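Local atomic coordinates of putative fructose-aminoacid-6-phosphate deglycase (PDB entry 3EUA), a protein that converts a range of fructosamine 6-phosphates into glucose 6-phosphate and a free amino acid. Residues Ser60-Glu63 / Phe64-Arg67; Val70-Gly73 / Glu74-Val78; Gln167-Ala170 / Val171-Lys174. All coordinates share one frame; numbering follows the deposited sequence.

Interaction 1: Ser60-Glu63 / Phe64-Arg67; sequences SANE and FIQR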
loop_
_atom_site.group_PDB
_atom_site.type_symbol
_atom_site.label_atom_id
_atom_site.label_comp_id
_atom_site.label_asym_id
_atom_site.label_seq_id
_atom_site.Cartn_x
_atom_site.Cartn_y
_atom_site.Cartn_z
ATOM N N SER A 60 -5.028 5.808 -5.015
ATOM C CA SER A 60 -6.466 5.759 -5.112
ATOM C C SER A 60 -6.796 7.153 -5.683
ATOM O O SER A 60 -6.062 8.104 -5.405
ATOM C CB SER A 60 -7.099 5.550 -3.739
ATOM O OG SER A 60 -8.508 5.411 -3.853
ATOM N N ALA A 61 -7.848 7.287 -6.481
ATOM C CA ALA A 61 -8.110 8.571 -7.184
ATOM C C ALA A 61 -8.247 9.811 -6.333
ATOM O O ALA A 61 -7.747 10.868 -6.703
ATOM C CB ALA A 61 -9.322 8.446 -8.079
ATOM N N ASN A 62 -8.941 9.720 -5.199
ATOM C CA ASN A 62 -9.132 10.920 -4.398
ATOM C C ASN A 62 -7.843 11.246 -3.631
ATOM O O ASN A 62 -7.549 12.411 -3.387
ATOM C CB ASN A 62 -10.357 10.789 -3.480
ATOM C CG ASN A 62 -11.237 12.007 -3.546
ATOM O OD1 ASN A 62 -10.987 12.900 -4.354
ATOM N ND2 ASN A 62 -12.311 12.036 -2.742
ATOM N N GLU A 63 -7.070 10.208 -3.276
ATOM C CA GLU A 63 -5.763 10.402 -2.663
ATOM C C GLU A 63 -4.866 11.136 -3.672
ATOM O O GLU A 63 -4.199 12.051 -3.321
ATOM C CB GLU A 63 -5.142 9.062 -2.266
ATOM C CG GLU A 63 -3.728 9.155 -1.667
ATOM C CD GLU A 63 -3.655 9.768 -0.260
ATOM O OE1 GLU A 63 -4.529 9.471 0.599
ATOM O OE2 GLU A 63 -2.667 10.511 0.016
ATOM N N PHE A 64 -4.863 10.708 -4.933
ATOM C CA PHE A 64 -4.078 11.370 -5.997
ATOM C C PHE A 64 -4.346 12.856 -6.102
ATOM O O PHE A 64 -3.433 13.669 -6.137
ATOM C CB PHE A 64 -4.378 10.657 -7.340
ATOM C CG PHE A 64 -3.837 11.352 -8.566
ATOM C CD1 PHE A 64 -2.480 11.309 -8.872
ATOM C CD2 PHE A 64 -4.703 11.993 -9.453
ATOM C CE1 PHE A 64 -1.992 11.910 -9.991
ATOM C CE2 PHE A 64 -4.217 12.572 -10.610
ATOM C CZ PHE A 64 -2.854 12.528 -10.877
ATOM N N ILE A 65 -5.617 13.219 -6.136
ATOM C CA ILE A 65 -6.017 14.619 -6.272
ATOM C C ILE A 65 -5.586 15.455 -5.077
ATOM O O ILE A 65 -5.000 16.538 -5.242
ATOM C CB ILE A 65 -7.550 14.746 -6.397
ATOM C CG1 ILE A 65 -8.052 14.097 -7.707
ATOM C CG2 ILE A 65 -7.982 16.231 -6.290
ATOM C CD1 ILE A 65 -9.566 13.753 -7.690
ATOM N N GLN A 66 -5.873 14.955 -3.880
ATOM C CA GLN A 66 -5.569 15.683 -2.646
ATOM C C GLN A 66 -4.101 15.722 -2.314
ATOM O O GLN A 66 -3.608 16.762 -1.862
ATOM C CB GLN A 66 -6.381 15.145 -1.437
ATOM C CG GLN A 66 -7.936 15.338 -1.549
ATOM C CD GLN A 66 -8.329 16.766 -1.895
ATOM O OE1 GLN A 66 -8.955 17.017 -2.934
ATOM N NE2 GLN A 66 -7.898 17.715 -1.073
ATOM N N ARG A 67 -3.402 14.603 -2.498
ATOM C CA ARG A 67 -1.955 14.569 -2.262
ATOM C C ARG A 67 -1.264 15.501 -3.273
ATOM O O ARG A 67 -0.222 16.090 -2.964
ATOM C CB ARG A 67 -1.430 13.154 -2.355
ATOM C CG ARG A 67 0.079 12.977 -2.038
ATOM C CD ARG A 67 0.448 11.527 -2.235
ATOM N NE ARG A 67 -0.129 10.635 -1.214
ATOM C CZ ARG A 67 0.568 9.831 -0.411
ATOM N NH1 ARG A 67 1.897 9.672 -0.547
ATOM N NH2 ARG A 67 -0.080 9.078 0.471
HETATM O O HOH W 1 -10.782 15.383 -4.131
#
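Glu63 and Arg67 form an i to i+4 salt bridge along helix 61-67, which follows strand 55-60 of the first SIS domain's parallel sheet. Arginine suits this place because it can approach side-on: NE lies 2.8 Å and NH2 3.0 Å from the same oxygen, Glu63 OE2, which sits at the guanidinium edge. The two flat groups are steeply turned, their planes 72° apart; NE meets OE2 on its anti side, while NH2 comes from above the carboxylate plane. Arg67 sends CG anti to its own N (chi1 -176°) and bends at chi3, which carries the guanidinium back to Glu63. The remaining ends engage the second subunit, where His228 and the Gly202 amide hold Glu63 OE1 and Asp48 pairs with Arg67 NH1. Replacing Glu63 with an alanine would probably leave Arg67 NE and NH2 without their shared carboxylate oxygen and His228 of the second subunit without its partner OE1. Along the backbone of the same pair, Arg67 N donates to Glu63 O over 2.8 Å. One turn on from Asn62, Gln66 gives NE2 to Glu254 O of the second subunit, and a water bridges its OE1 (2.7 Å) to Asn62 OD1 (2.5 Å).

Interaction 2: Val70-Gly73 / Glu74-Val78; sequences VQLG and EKSLV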
loop_
_atom_site.group_PDB
_atom_site.type_symbol
_atom_site.label_atom_id
_atom_site.label_comp_id
_atom_site.label_asym_id
_atom_site.label_seq_id
_atom_site.Cartn_x
_atom_site.Cartn_y
_atom_site.Cartn_z
ATOM N N VAL A 70 3.739 16.958 -6.505
ATOM C CA VAL A 70 4.402 18.116 -7.121
ATOM C C VAL A 70 5.048 17.787 -8.480
ATOM O O VAL A 70 5.185 18.667 -9.323
ATOM C CB VAL A 70 5.418 18.819 -6.156
ATOM C CG1 VAL A 70 6.562 17.939 -5.816
ATOM C CG2 VAL A 70 5.957 20.073 -6.787
ATOM N N GLN A 71 5.375 16.519 -8.716
ATOM C CA GLN A 71 5.975 16.114 -9.980
ATOM C C GLN A 71 4.937 15.857 -11.076
ATOM O O GLN A 71 5.314 15.511 -12.176
ATOM C CB GLN A 71 6.870 14.892 -9.754
ATOM C CG GLN A 71 8.128 15.242 -8.966
ATOM C CD GLN A 71 8.962 14.032 -8.614
ATOM O OE1 GLN A 71 8.961 13.043 -9.323
ATOM N NE2 GLN A 71 9.678 14.109 -7.508
ATOM N N LEU A 72 3.643 16.006 -10.778
ATOM C CA LEU A 72 2.594 15.850 -11.784
ATOM C C LEU A 72 2.615 17.053 -12.710
ATOM O O LEU A 72 2.491 18.189 -12.256
ATOM C CB LEU A 72 1.202 15.766 -11.149
ATOM C CG LEU A 72 -0.026 15.678 -12.082
ATOM C CD1 LEU A 72 0.057 14.483 -12.957
ATOM C CD2 LEU A 72 -1.324 15.670 -11.259
ATOM N N GLY A 73 2.719 16.807 -14.013
ATOM C CA GLY A 73 2.737 17.897 -14.962
ATOM C C GLY A 73 2.832 17.469 -16.406
ATOM O O GLY A 73 2.446 16.374 -16.769
ATOM N N GLU A 74 3.411 18.341 -17.225
ATOM C CA GLU A 74 3.527 18.112 -18.669
ATOM C C GLU A 74 4.341 16.905 -19.098
ATOM O O GLU A 74 4.187 16.440 -20.228
ATOM C CB GLU A 74 4.085 19.349 -19.356
ATOM C CG GLU A 74 3.103 20.524 -19.336
ATOM C CD GLU A 74 3.702 21.798 -19.902
ATOM O OE1 GLU A 74 4.955 21.929 -19.842
ATOM O OE2 GLU A 74 2.927 22.673 -20.396
ATOM N N LYS A 75 5.204 16.406 -18.227
ATOM C CA LYS A 75 6.000 15.227 -18.551
ATOM C C LYS A 75 5.420 13.987 -17.877
ATOM O O LYS A 75 6.096 12.973 -17.781
ATOM C CB LYS A 75 7.444 15.424 -18.138
ATOM C CG LYS A 75 8.120 16.574 -18.887
ATOM C CD LYS A 75 9.461 16.868 -18.273
ATOM C CE LYS A 75 10.181 17.926 -19.046
ATOM N NZ LYS A 75 11.516 18.115 -18.405
ATOM N N SER A 76 4.159 14.061 -17.430
ATOM C CA SER A 76 3.486 12.934 -16.767
ATOM C C SER A 76 2.510 12.223 -17.686
ATOM O O SER A 76 1.872 12.851 -18.497
ATOM C CB SER A 76 2.675 13.420 -15.541
ATOM O OG SER A 76 3.471 14.027 -14.524
ATOM N N LEU A 77 2.400 10.908 -17.494
ATOM C CA LEU A 77 1.429 10.063 -18.134
ATOM C C LEU A 77 0.562 9.563 -16.982
ATOM O O LEU A 77 1.121 9.053 -15.976
ATOM C CB LEU A 77 2.091 8.851 -18.753
ATOM C CG LEU A 77 1.198 7.765 -19.333
ATOM C CD1 LEU A 77 0.284 8.355 -20.382
ATOM C CD2 LEU A 77 2.057 6.603 -19.898
ATOM N N VAL A 78 -0.758 9.718 -17.079
ATOM C CA VAL A 78 -1.658 9.242 -16.028
ATOM C C VAL A 78 -2.574 8.194 -16.662
ATOM O O VAL A 78 -3.225 8.456 -17.652
ATOM C CB VAL A 78 -2.410 10.397 -15.359
ATOM C CG1 VAL A 78 -3.344 9.892 -14.266
ATOM C CG2 VAL A 78 -1.411 11.406 -14.752
#
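Gly73 and Ser76 hold each other by a reciprocal pair of hydrogen bonds. Ser76 N donates to Gly73 O over 3.0 Å, closing a type I beta turn from Gly73 to Ser76. In return the hydroxyl oxygen Ser76 OG accepts from Gly73 N at 2.9 Å, a fairly straight bond with an N-H...O angle of 159°. Serine suits the place because its short side chain, with OG beside the backbone N and anti to the carbonyl carbon (chi1 -62°), brings an acceptor back to the start of the turn. Gly73 itself adopts a very extended backbone that glycine reaches easily. The turn leads from the loop after helix 61-67 into strand 76-82, the middle strand of the parallel SIS-domain sheet, where backbone groups find neighbours on both flanks: Ser76 and Val78 bond with Leu103, and Leu77 with His27 and Phe29. Just before the strand, Lys75 makes a backbone bond with Asp26. Gln71 reaches the second subunit, whose Ile54 and Ser51 carbonyl oxygens both accept from NE2. On the apolar side Leu72 CD1 lies 3.8 Å from Ser76 CB and 3.9 Å from Val78 CG2, while Phe29 and Phe96 also pack against Leu72.

Interaction 3: Gln167-Ala170 / Val171-Lys174; sequences QLQA and VYEK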
loop_
_atom_site.group_PDB
_atom_site.type_symbol
_atom_site.label_atom_id
_atom_site.label_comp_id
_atom_site.label_asym_id
_atom_site.label_seq_id
_atom_site.Cartn_x
_atom_site.Cartn_y
_atom_site.Cartn_z
ATOM N N GLN A 167 -1.789 -16.197 -25.445
ATOM C CA GLN A 167 -1.727 -17.583 -24.958
ATOM C C GLN A 167 -2.325 -17.760 -23.552
ATOM O O GLN A 167 -2.610 -18.885 -23.129
ATOM C CB GLN A 167 -0.281 -18.027 -24.891
ATOM C CG GLN A 167 0.403 -18.092 -26.225
ATOM C CD GLN A 167 -0.063 -19.255 -27.087
ATOM O OE1 GLN A 167 -0.568 -20.260 -26.592
ATOM N NE2 GLN A 167 0.161 -19.139 -28.387
ATOM N N LEU A 168 -2.559 -16.663 -22.831
ATOM C CA LEU A 168 -3.028 -16.763 -21.445
ATOM C C LEU A 168 -4.475 -17.267 -21.303
ATOM O O LEU A 168 -4.831 -17.833 -20.272
ATOM C CB LEU A 168 -2.882 -15.413 -20.726
ATOM C CG LEU A 168 -2.695 -15.517 -19.220
ATOM C CD1 LEU A 168 -1.333 -16.223 -18.940
ATOM C CD2 LEU A 168 -2.753 -14.151 -18.591
ATOM N N GLN A 169 -5.325 -17.075 -22.312
ATOM C CA GLN A 169 -6.690 -17.569 -22.172
ATOM C C GLN A 169 -6.672 -19.088 -22.023
ATOM O O GLN A 169 -7.423 -19.615 -21.235
ATOM C CB GLN A 169 -7.608 -17.160 -23.315
ATOM C CG GLN A 169 -9.095 -17.506 -23.077
ATOM C CD GLN A 169 -9.680 -16.819 -21.880
ATOM O OE1 GLN A 169 -9.307 -15.677 -21.557
ATOM N NE2 GLN A 169 -10.652 -17.483 -21.218
ATOM N N ALA A 170 -5.806 -19.787 -22.758
ATOM C CA ALA A 170 -5.728 -21.237 -22.646
ATOM C C ALA A 170 -5.259 -21.621 -21.235
ATOM O O ALA A 170 -5.709 -22.631 -20.676
ATOM C CB ALA A 170 -4.796 -21.809 -23.705
ATOM N N VAL A 171 -4.387 -20.790 -20.654
ATOM C CA VAL A 171 -3.892 -21.010 -19.282
ATOM C C VAL A 171 -5.071 -20.905 -18.302
ATOM O O VAL A 171 -5.205 -21.745 -17.403
ATOM C CB VAL A 171 -2.767 -19.995 -18.867
ATOM C CG1 VAL A 171 -2.189 -20.360 -17.496
ATOM C CG2 VAL A 171 -1.615 -19.942 -19.922
ATOM N N TYR A 172 -5.899 -19.872 -18.481
ATOM C CA TYR A 172 -7.110 -19.676 -17.679
ATOM C C TYR A 172 -7.997 -20.900 -17.724
ATOM O O TYR A 172 -8.421 -21.389 -16.705
ATOM C CB TYR A 172 -7.898 -18.515 -18.246
ATOM C CG TYR A 172 -7.452 -17.108 -17.924
ATOM C CD1 TYR A 172 -6.201 -16.804 -17.398
ATOM C CD2 TYR A 172 -8.292 -16.069 -18.230
ATOM C CE1 TYR A 172 -5.835 -15.468 -17.137
ATOM C CE2 TYR A 172 -7.959 -14.760 -17.969
ATOM C CZ TYR A 172 -6.743 -14.452 -17.431
ATOM O OH TYR A 172 -6.490 -13.113 -17.244
ATOM N N GLU A 173 -8.223 -21.445 -18.917
ATOM C CA GLU A 173 -9.133 -22.587 -19.079
ATOM C C GLU A 173 -8.639 -23.807 -18.362
ATOM O O GLU A 173 -9.392 -24.527 -17.712
ATOM C CB GLU A 173 -9.316 -22.975 -20.546
ATOM C CG GLU A 173 -9.856 -21.891 -21.463
ATOM C CD GLU A 173 -11.247 -21.383 -21.126
ATOM O OE1 GLU A 173 -12.027 -22.091 -20.452
ATOM O OE2 GLU A 173 -11.572 -20.254 -21.578
ATOM N N LYS A 174 -7.361 -24.069 -18.536
ATOM C CA LYS A 174 -6.792 -25.239 -17.886
ATOM C C LYS A 174 -6.776 -25.061 -16.378
ATOM O O LYS A 174 -7.084 -25.985 -15.639
ATOM C CB LYS A 174 -5.365 -25.552 -18.329
ATOM C CG LYS A 174 -5.218 -25.955 -19.739
ATOM C CD LYS A 174 -3.829 -26.436 -19.978
ATOM C CE LYS A 174 -3.543 -26.671 -21.445
ATOM N NZ LYS A 174 -3.503 -25.365 -22.147
HETATM O O HOH W 2 -6.520 -24.631 -22.336
#
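Leu168 to Tyr172, Gln169 to Glu173 and Ala170 to Lys174 are joined by regular i to i+4 backbone bonds, with Tyr172 N 2.9 Å from Leu168 O. On the buried side, Leu168 divides its two methyls: CD1 touches Val171 CG2 at 3.9 Å, and CD2 reaches Tyr172 CE1 at 3.7 Å. These branched and aromatic groups suit a helix face pressed onto another helix, since Leu297 of helix 288-313 packs against both Leu168 and Tyr172. Residues 167-174 are two turns of the long helix 158-190, which runs in the chain between the two parallel SIS-type sheets. Gln169 uses both ends of its amide. Its NE2 gives a nearly straight bond of 2.9 Å to Glu173 OE2, arriving from above the carboxylate plane, while OE1 accepts from the Ala133 amide. The glutamine crosses Tyr172 at about a right angle, amide and ring planes 73° apart, with Gln169 OE1 3.5 Å from Tyr172 CD2. Gln169 can serve both partners because CG runs anti to its N (chi1 -172°) before the chain folds at chi2. At the solvent side a water donates to Ala170 O at 2.7 Å and accepts from Lys174 NZ at 3.1 Å.

Interactions 1 and 2 follow each other in the first SIS domain, their centres about 14 Å apart, and share one apolar patch. Phe64, from helix 61-67, sets its ring tip CZ 3.5 Å from Leu72 CD2, joining the helix to the loop that leads into strand 76-82. Both also meet the second subunit: interaction 1 through charged and polar ends, interaction 2 through Val70 and Gln71, which places this side of the domain at the subunit contact. Interaction 3 lies across the chain's centre from them, centre to centre about 36 Å from interaction 1 and 37 Å from interaction 2 (nearest atoms about 22 Å and 21 Å), and its segments touch no other chain of the two-chain assembly.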